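Probable csgAB operon transcriptional regulatory protein (Salmonella typhimurium, PDB 5XP0) acts as the master regulator of curli fimbriae expression, being required for csgAB operon transcription and promoting biofilm formation. Local coordinates at residues E69-K72 / K73-H76; L34-L37 / K38-A42; K25-L28 / Q29-A32. One frame throughout, in Å; residues are numbered along the deposited sequence.

Contact 1 of 3, residues E69-K72 / K73-H76; sequences EADK and KLIH
Glu-69 meets the first turn of the following helix through its backbone: its carbonyl O lies 3.5 Å from Leu-74 CD1, while its side chain leads away from that turn. The carboxylate instead forms a salt bridge with Lys-25 of the second subunit, so this edge of the loop takes part in the dimer interface. At Ala-70 the contact becomes apolar. The methyl CB rests against the flank of Ile-75, 3.7 Å from CG1, and joins the residue just before the cap to one inside the helix.

Asp-71 carries the polar half of the contact. Its chi1 of 51° sets CG between the backbone N and the carbonyl carbon, which swings the carboxylate back over the start of the helix. There Asp-71 OD1 accepts from Leu-74 N at 2.9 Å, with an N-H...O angle of 162° and the donor nearly in line with the C-O bond. The same oxygen lies 3.4 Å from Leu-74 CB, so the leucine stem packs beside the capping carboxylate. Asp-71 O accepts from Ile-75 N at 2.9 Å, and Ile-75 CG1 folds close beside that carbonyl. The negative charge of the carboxylate probably also suits the positive end of the helix dipole.

Lys-72 opens the helix proper: its O receives the bond from His-76 N at 3.0 Å, and its long side chain leads off the contact. Asp-71 is thus an N-cap, and the Ala-70 to Ile-75 packing that straddles it is a hydrophobic staple. Together they begin helix 72-83, which follows strand 61-66 in the CheY-like receiver fold.

Contact 2 of 3, residues L34-L37 / K38-A42; sequences LQHL and KQSLA
Lys-38 and Leu-34 meet one turn apart on helix 28-41, the helical connection of a beta-alpha-beta unit in the receiver fold that runs from strand 19-24 to strand 45-49. Besides the backbone bond from Lys-38 N to Leu-34 O, the aliphatic part of the lysine passes over the leucine at an angle, Lys-38 CD coming within 3.9 Å of Leu-34 CG. A bend at chi3 (64°) then takes the ammonium end away from this turn.

Gln-39 continues the spiral through its N-H to Gln-35 O. The two glutamine side chains run side by side in the same direction, yet their amide planes are turned 62° apart, and OE1 of Gln-35 stays 4.1 Å from NE2 of Gln-39; Gln-35 also packs on Glu-122 of the second subunit.

Ser-40 doubles the grip on one carbonyl: its N and its OG both donate to His-36 O, from opposite faces of the carbonyl plane. The hydroxyl OG, 2.8 Å from His-36 O, also lies 3.5 Å above the plane of the His-36 ring, displaced toward its rim.

Leu-41, like Leu-37, faces inward: Leu-37 reaches Leu-20 of strand 19-24, whereas Leu-41 packs on Leu-128 of helix 121-132. Leu-41 N bonds to Leu-37 O at 2.8 Å, and Leu-41 CD1 approaches Leu-37 CB at 4.2 Å.

Contact 3 of 3, residues K25-L28 / Q29-A32; sequences KPSL and QATA
Ser-27 and Gln-29 are brought together by a pair of matching first torsions. At Ser-27, chi1 of 68° holds OG between the backbone N and the carbonyl carbon, aimed at the start of the helix; at Gln-29 chi1 is 56°, and a sharp bend at chi2 (-92°) folds the chain back over the serine instead of outward. The glutamine therefore lies alongside Ser-27, its CG 3.2 Å from Ser-27 OG and its OE1 3.3 Å from Ser-27 CB.

The hydroxyl oxygen does the capping. Ser-27 OG accepts the N-H of Ala-30, with Ala-30 N at 2.9 Å, in a fairly straight bond, which makes Ser-27 the N-cap of helix 28-41. The methyl of Ala-30 sits beside the same oxygen, with CB 3.4 Å from Ser-27 OG. The helical bonds then take over: Thr-31 N donates to Ser-27 O at 3.1 Å, and Ala-32 N to Leu-28 O at 3.0 Å. Ser-27 thus accepts through both its side chain and its backbone, satisfying two amides of the first turn.

The folded amide of Gln-29 finds its polar partners across the dimer. NE2 donates to Asp-66 of the second subunit and OE1 accepts from Asn-95 of that subunit, two bonds that fix the rotation of the amide group. Thr-31 OG1 in turn bonds to the backbone O of Thr-118 of the second subunit.

Within its own chain this cap closes the loop between strand 19-24 and helix 28-41, while Pro-26, Ala-30 and Thr-31 lie against Leu-47 of the neighbouring strand 45-49, which forms one edge of the five-stranded parallel sheet.

In the fold
Along the chain the order is contact 3, contact 2, contact 1. Contacts 3 and 2 share helix 28-41, one at its start and the other at its C-terminal end, their centres about 14 Å apart. Contact 1 starts helix 72-83, with its centre about 26 Å from that of contact 2, on the opposite side of the chain's centre, and about 19 Å from that of contact 3. Contacts 1 and 3 both follow strands adjacent in the parallel sheet, 61-66 and 19-24, and they touch within the chain, Glu-69 OE1 packing 3.5 Å from Lys-25 CE of the same subunit. Two N-caps thus flank one end of the receiver sheet, where the second subunit also docks.

Contact 1 of 3, residues E69-K72 / K73-H76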
loop_
_atom_site.group_PDB
_atom_site.type_symbol
_atom_site.label_atom_id
_atom_site.label_comp_id
_atom_site.label_asym_id
_atom_site.label_seq_id
_atom_site.Cartn_x
_atom_site.Cartn_y
_atom_site.Cartn_z
ATOM N N GLU B 69 3.727 8.061 -4.758
ATOM C CA GLU B 69 2.800 8.047 -5.878
ATOM C C GLU B 69 2.669 9.418 -6.519
ATOM O O GLU B 69 1.874 9.590 -7.439
ATOM C CB GLU B 69 1.424 7.563 -5.406
ATOM C CG GLU B 69 1.451 6.159 -4.842
ATOM C CD GLU B 69 1.990 5.159 -5.841
ATOM O OE1 GLU B 69 1.584 5.223 -7.017
ATOM O OE2 GLU B 69 2.868 4.365 -5.471
ATOM N N ALA B 70 3.455 10.385 -6.070
ATOM C CA ALA B 70 3.334 11.773 -6.496
ATOM C C ALA B 70 4.475 12.100 -7.443
ATOM O O ALA B 70 5.594 11.622 -7.260
ATOM C CB ALA B 70 3.362 12.733 -5.309
ATOM N N ASP B 71 4.142 12.770 -8.524
ATOM C CA ASP B 71 5.095 13.410 -9.408
ATOM C C ASP B 71 4.860 14.905 -9.330
ATOM O O ASP B 71 4.009 15.383 -8.572
ATOM C CB ASP B 71 4.927 12.873 -10.833
ATOM C CG ASP B 71 3.485 12.930 -11.306
ATOM O OD1 ASP B 71 2.740 13.810 -10.836
ATOM O OD2 ASP B 71 3.099 12.089 -12.143
ATOM N N LYS B 72 5.576 15.663 -10.160
ATOM C CA LYS B 72 5.505 17.103 -10.023
ATOM C C LYS B 72 4.091 17.585 -10.297
ATOM O O LYS B 72 3.604 18.513 -9.645
ATOM C CB LYS B 72 6.501 17.771 -10.983
ATOM C CG LYS B 72 6.451 19.309 -10.981
ATOM C CD LYS B 72 7.338 19.917 -12.072
ATOM C CE LYS B 72 7.523 21.421 -11.895
ATOM N NZ LYS B 72 6.283 22.200 -12.174
ATOM N N LYS B 73 3.410 16.950 -11.246
ATOM C CA LYS B 73 2.059 17.371 -11.597
ATOM C C LYS B 73 1.107 17.163 -10.423
ATOM O O LYS B 73 0.358 18.066 -10.040
ATOM C CB LYS B 73 1.594 16.577 -12.818
ATOM C CG LYS B 73 2.279 16.988 -14.110
ATOM C CD LYS B 73 1.968 16.022 -15.255
ATOM C CE LYS B 73 2.748 16.370 -16.518
ATOM N NZ LYS B 73 2.343 17.668 -17.112
ATOM N N LEU B 74 1.176 15.992 -9.800
ATOM C CA LEU B 74 0.250 15.652 -8.726
ATOM C C LEU B 74 0.565 16.455 -7.467
ATOM O O LEU B 74 -0.342 16.822 -6.704
ATOM C CB LEU B 74 0.308 14.144 -8.457
ATOM C CG LEU B 74 -0.413 13.239 -9.475
ATOM C CD1 LEU B 74 -0.243 11.792 -9.096
ATOM C CD2 LEU B 74 -1.901 13.556 -9.624
ATOM N N ILE B 75 1.845 16.718 -7.216
ATOM C CA ILE B 75 2.213 17.588 -6.103
ATOM C C ILE B 75 1.581 18.950 -6.310
ATOM O O ILE B 75 0.891 19.483 -5.436
ATOM C CB ILE B 75 3.751 17.655 -5.978
ATOM C CG1 ILE B 75 4.300 16.315 -5.417
ATOM C CG2 ILE B 75 4.189 18.855 -5.149
ATOM C CD1 ILE B 75 5.816 16.184 -5.471
ATOM N N HIS B 76 1.763 19.519 -7.503
ATOM C CA HIS B 76 1.145 20.803 -7.780
ATOM C C HIS B 76 -0.372 20.725 -7.654
ATOM O O HIS B 76 -1.013 21.655 -7.145
ATOM C CB HIS B 76 1.529 21.283 -9.178
ATOM C CG HIS B 76 0.941 22.612 -9.520
ATOM N ND1 HIS B 76 -0.003 22.772 -10.510
ATOM C CD2 HIS B 76 1.129 23.838 -8.975
ATOM C CE1 HIS B 76 -0.355 24.042 -10.576
ATOM N NE2 HIS B 76 0.318 24.710 -9.656
#

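Contact 2 of 3, residues L34-L37 / K38-A42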
loop_
_atom_site.group_PDB
_atom_site.type_symbol
_atom_site.label_atom_id
_atom_site.label_comp_id
_atom_site.label_asym_id
_atom_site.label_seq_id
_atom_site.Cartn_x
_atom_site.Cartn_y
_atom_site.Cartn_z
ATOM N N LEU B 34 -4.557 1.677 6.133
ATOM C CA LEU B 34 -5.615 2.530 6.674
ATOM C C LEU B 34 -6.348 1.849 7.839
ATOM O O LEU B 34 -6.660 2.468 8.861
ATOM C CB LEU B 34 -6.572 2.890 5.566
ATOM C CG LEU B 34 -7.705 3.804 6.054
ATOM C CD1 LEU B 34 -7.204 5.169 6.497
ATOM C CD2 LEU B 34 -8.731 3.905 4.962
ATOM N N GLN B 35 -6.697 0.591 7.680
ATOM C CA GLN B 35 -7.403 -0.081 8.765
ATOM C C GLN B 35 -6.550 -0.129 10.023
ATOM O O GLN B 35 -7.061 0.004 11.146
ATOM C CB GLN B 35 -7.812 -1.488 8.346
ATOM C CG GLN B 35 -8.983 -1.529 7.372
ATOM C CD GLN B 35 -9.652 -2.894 7.324
ATOM O OE1 GLN B 35 -9.622 -3.653 8.296
ATOM N NE2 GLN B 35 -10.255 -3.214 6.186
ATOM N N HIS B 36 -5.255 -0.365 9.856
ATOM C CA HIS B 36 -4.361 -0.416 11.004
ATOM C C HIS B 36 -4.306 0.934 11.701
ATOM O O HIS B 36 -4.361 1.014 12.925
ATOM C CB HIS B 36 -2.974 -0.848 10.558
ATOM C CG HIS B 36 -2.014 -0.955 11.690
ATOM N ND1 HIS B 36 -0.906 -0.153 11.802
ATOM C CD2 HIS B 36 -2.017 -1.753 12.777
ATOM C CE1 HIS B 36 -0.250 -0.467 12.902
ATOM N NE2 HIS B 36 -0.900 -1.442 13.509
ATOM N N LEU B 37 -4.245 2.015 10.940
ATOM C CA LEU B 37 -4.200 3.329 11.572
ATOM C C LEU B 37 -5.524 3.648 12.247
ATOM O O LEU B 37 -5.549 4.160 13.368
ATOM C CB LEU B 37 -3.824 4.399 10.528
ATOM C CG LEU B 37 -2.453 4.259 9.875
ATOM C CD1 LEU B 37 -2.182 5.397 8.917
ATOM C CD2 LEU B 37 -1.348 4.255 10.939
ATOM N N LYS B 38 -6.639 3.321 11.598
ATOM C CA LYS B 38 -7.938 3.599 12.189
ATOM C C LYS B 38 -8.082 2.873 13.503
ATOM O O LYS B 38 -8.549 3.448 14.493
ATOM C CB LYS B 38 -9.072 3.204 11.229
ATOM C CG LYS B 38 -9.264 4.193 10.099
ATOM C CD LYS B 38 -10.199 3.637 9.053
ATOM C CE LYS B 38 -11.584 3.420 9.594
ATOM N NZ LYS B 38 -12.469 2.853 8.542
ATOM N N GLN B 39 -7.698 1.592 13.530
ATOM C CA GLN B 39 -7.862 0.810 14.748
ATOM C C GLN B 39 -6.876 1.239 15.819
ATOM O O GLN B 39 -7.229 1.304 16.996
ATOM C CB GLN B 39 -7.680 -0.677 14.457
ATOM C CG GLN B 39 -8.834 -1.305 13.732
ATOM C CD GLN B 39 -8.479 -2.668 13.179
ATOM O OE1 GLN B 39 -7.412 -3.211 13.477
ATOM N NE2 GLN B 39 -9.371 -3.234 12.382
ATOM N N SER B 40 -5.649 1.571 15.436
ATOM C CA SER B 40 -4.677 1.959 16.439
ATOM C C SER B 40 -4.995 3.326 17.009
ATOM O O SER B 40 -4.703 3.585 18.174
ATOM C CB SER B 40 -3.271 1.993 15.838
ATOM O OG SER B 40 -2.924 0.756 15.283
ATOM N N LEU B 41 -5.534 4.221 16.191
ATOM C CA LEU B 41 -5.822 5.576 16.628
ATOM C C LEU B 41 -7.257 5.770 17.087
ATOM O O LEU B 41 -7.553 6.821 17.641
ATOM C CB LEU B 41 -5.565 6.574 15.491
ATOM C CG LEU B 41 -4.102 6.573 14.997
ATOM C CD1 LEU B 41 -3.978 7.247 13.640
ATOM C CD2 LEU B 41 -3.197 7.246 16.011
ATOM N N ALA B 42 -8.131 4.791 16.878
ATOM C CA ALA B 42 -9.553 4.910 17.198
ATOM C C ALA B 42 -10.171 6.095 16.458
ATOM O O ALA B 42 -10.899 6.907 17.028
ATOM C CB ALA B 42 -9.777 5.035 18.718
#

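Contact 3 of 3, residues K25-L28 / Q29-A32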
loop_
_atom_site.group_PDB
_atom_site.type_symbol
_atom_site.label_atom_id
_atom_site.label_comp_id
_atom_site.label_asym_id
_atom_site.label_seq_id
_atom_site.Cartn_x
_atom_site.Cartn_y
_atom_site.Cartn_z
ATOM N N LYS B 25 -2.262 5.353 -4.071
ATOM C CA LYS B 25 -2.791 4.449 -5.089
ATOM C C LYS B 25 -3.675 3.427 -4.396
ATOM O O LYS B 25 -3.197 2.727 -3.488
ATOM C CB LYS B 25 -1.664 3.712 -5.789
ATOM C CG LYS B 25 -2.154 2.620 -6.760
ATOM C CD LYS B 25 -0.979 1.891 -7.402
ATOM C CE LYS B 25 -0.258 2.673 -8.454
ATOM N NZ LYS B 25 0.498 1.717 -9.352
ATOM N N PRO B 26 -4.951 3.292 -4.770
ATOM C CA PRO B 26 -5.791 2.345 -4.056
ATOM C C PRO B 26 -5.245 0.949 -4.311
ATOM O O PRO B 26 -4.832 0.605 -5.415
ATOM C CB PRO B 26 -7.192 2.551 -4.664
ATOM C CG PRO B 26 -7.140 3.850 -5.333
ATOM C CD PRO B 26 -5.719 4.039 -5.783
ATOM N N SER B 27 -5.187 0.168 -3.267
ATOM C CA SER B 27 -4.563 -1.141 -3.311
ATOM C C SER B 27 -4.963 -1.849 -2.043
ATOM O O SER B 27 -5.286 -1.209 -1.030
ATOM C CB SER B 27 -3.036 -1.045 -3.381
ATOM O OG SER B 27 -2.529 -0.537 -2.153
ATOM N N LEU B 28 -4.880 -3.181 -2.080
ATOM C CA LEU B 28 -5.143 -3.928 -0.854
ATOM C C LEU B 28 -4.210 -3.459 0.253
ATOM O O LEU B 28 -4.608 -3.385 1.418
ATOM C CB LEU B 28 -4.965 -5.425 -1.069
ATOM C CG LEU B 28 -5.380 -6.227 0.174
ATOM C CD1 LEU B 28 -6.895 -6.160 0.377
ATOM C CD2 LEU B 28 -4.965 -7.617 0.047
ATOM N N GLN B 29 -2.945 -3.179 -0.069
ATOM C CA GLN B 29 -2.053 -2.805 1.013
ATOM C C GLN B 29 -2.376 -1.424 1.585
ATOM O O GLN B 29 -2.231 -1.228 2.790
ATOM C CB GLN B 29 -0.593 -2.887 0.610
ATOM C CG GLN B 29 -0.221 -2.110 -0.537
ATOM C CD GLN B 29 -0.303 -2.887 -1.842
ATOM O OE1 GLN B 29 -1.285 -3.591 -2.103
ATOM N NE2 GLN B 29 0.724 -2.754 -2.672
ATOM N N ALA B 30 -2.846 -0.481 0.766
ATOM C CA ALA B 30 -3.301 0.803 1.306
ATOM C C ALA B 30 -4.469 0.620 2.263
ATOM O O ALA B 30 -4.542 1.267 3.315
ATOM C CB ALA B 30 -3.678 1.736 0.163
ATOM N N THR B 31 -5.399 -0.254 1.920
ATOM C CA THR B 31 -6.491 -0.561 2.826
ATOM C C THR B 31 -5.992 -1.150 4.126
ATOM O O THR B 31 -6.492 -0.794 5.208
ATOM C CB THR B 31 -7.467 -1.541 2.134
ATOM O OG1 THR B 31 -8.050 -0.880 1.016
ATOM C CG2 THR B 31 -8.547 -2.036 3.100
ATOM N N ALA B 32 -5.017 -2.055 4.052
ATOM C CA ALA B 32 -4.459 -2.644 5.267
ATOM C C ALA B 32 -3.819 -1.574 6.131
ATOM O O ALA B 32 -3.956 -1.597 7.356
ATOM C CB ALA B 32 -3.406 -3.713 4.961
#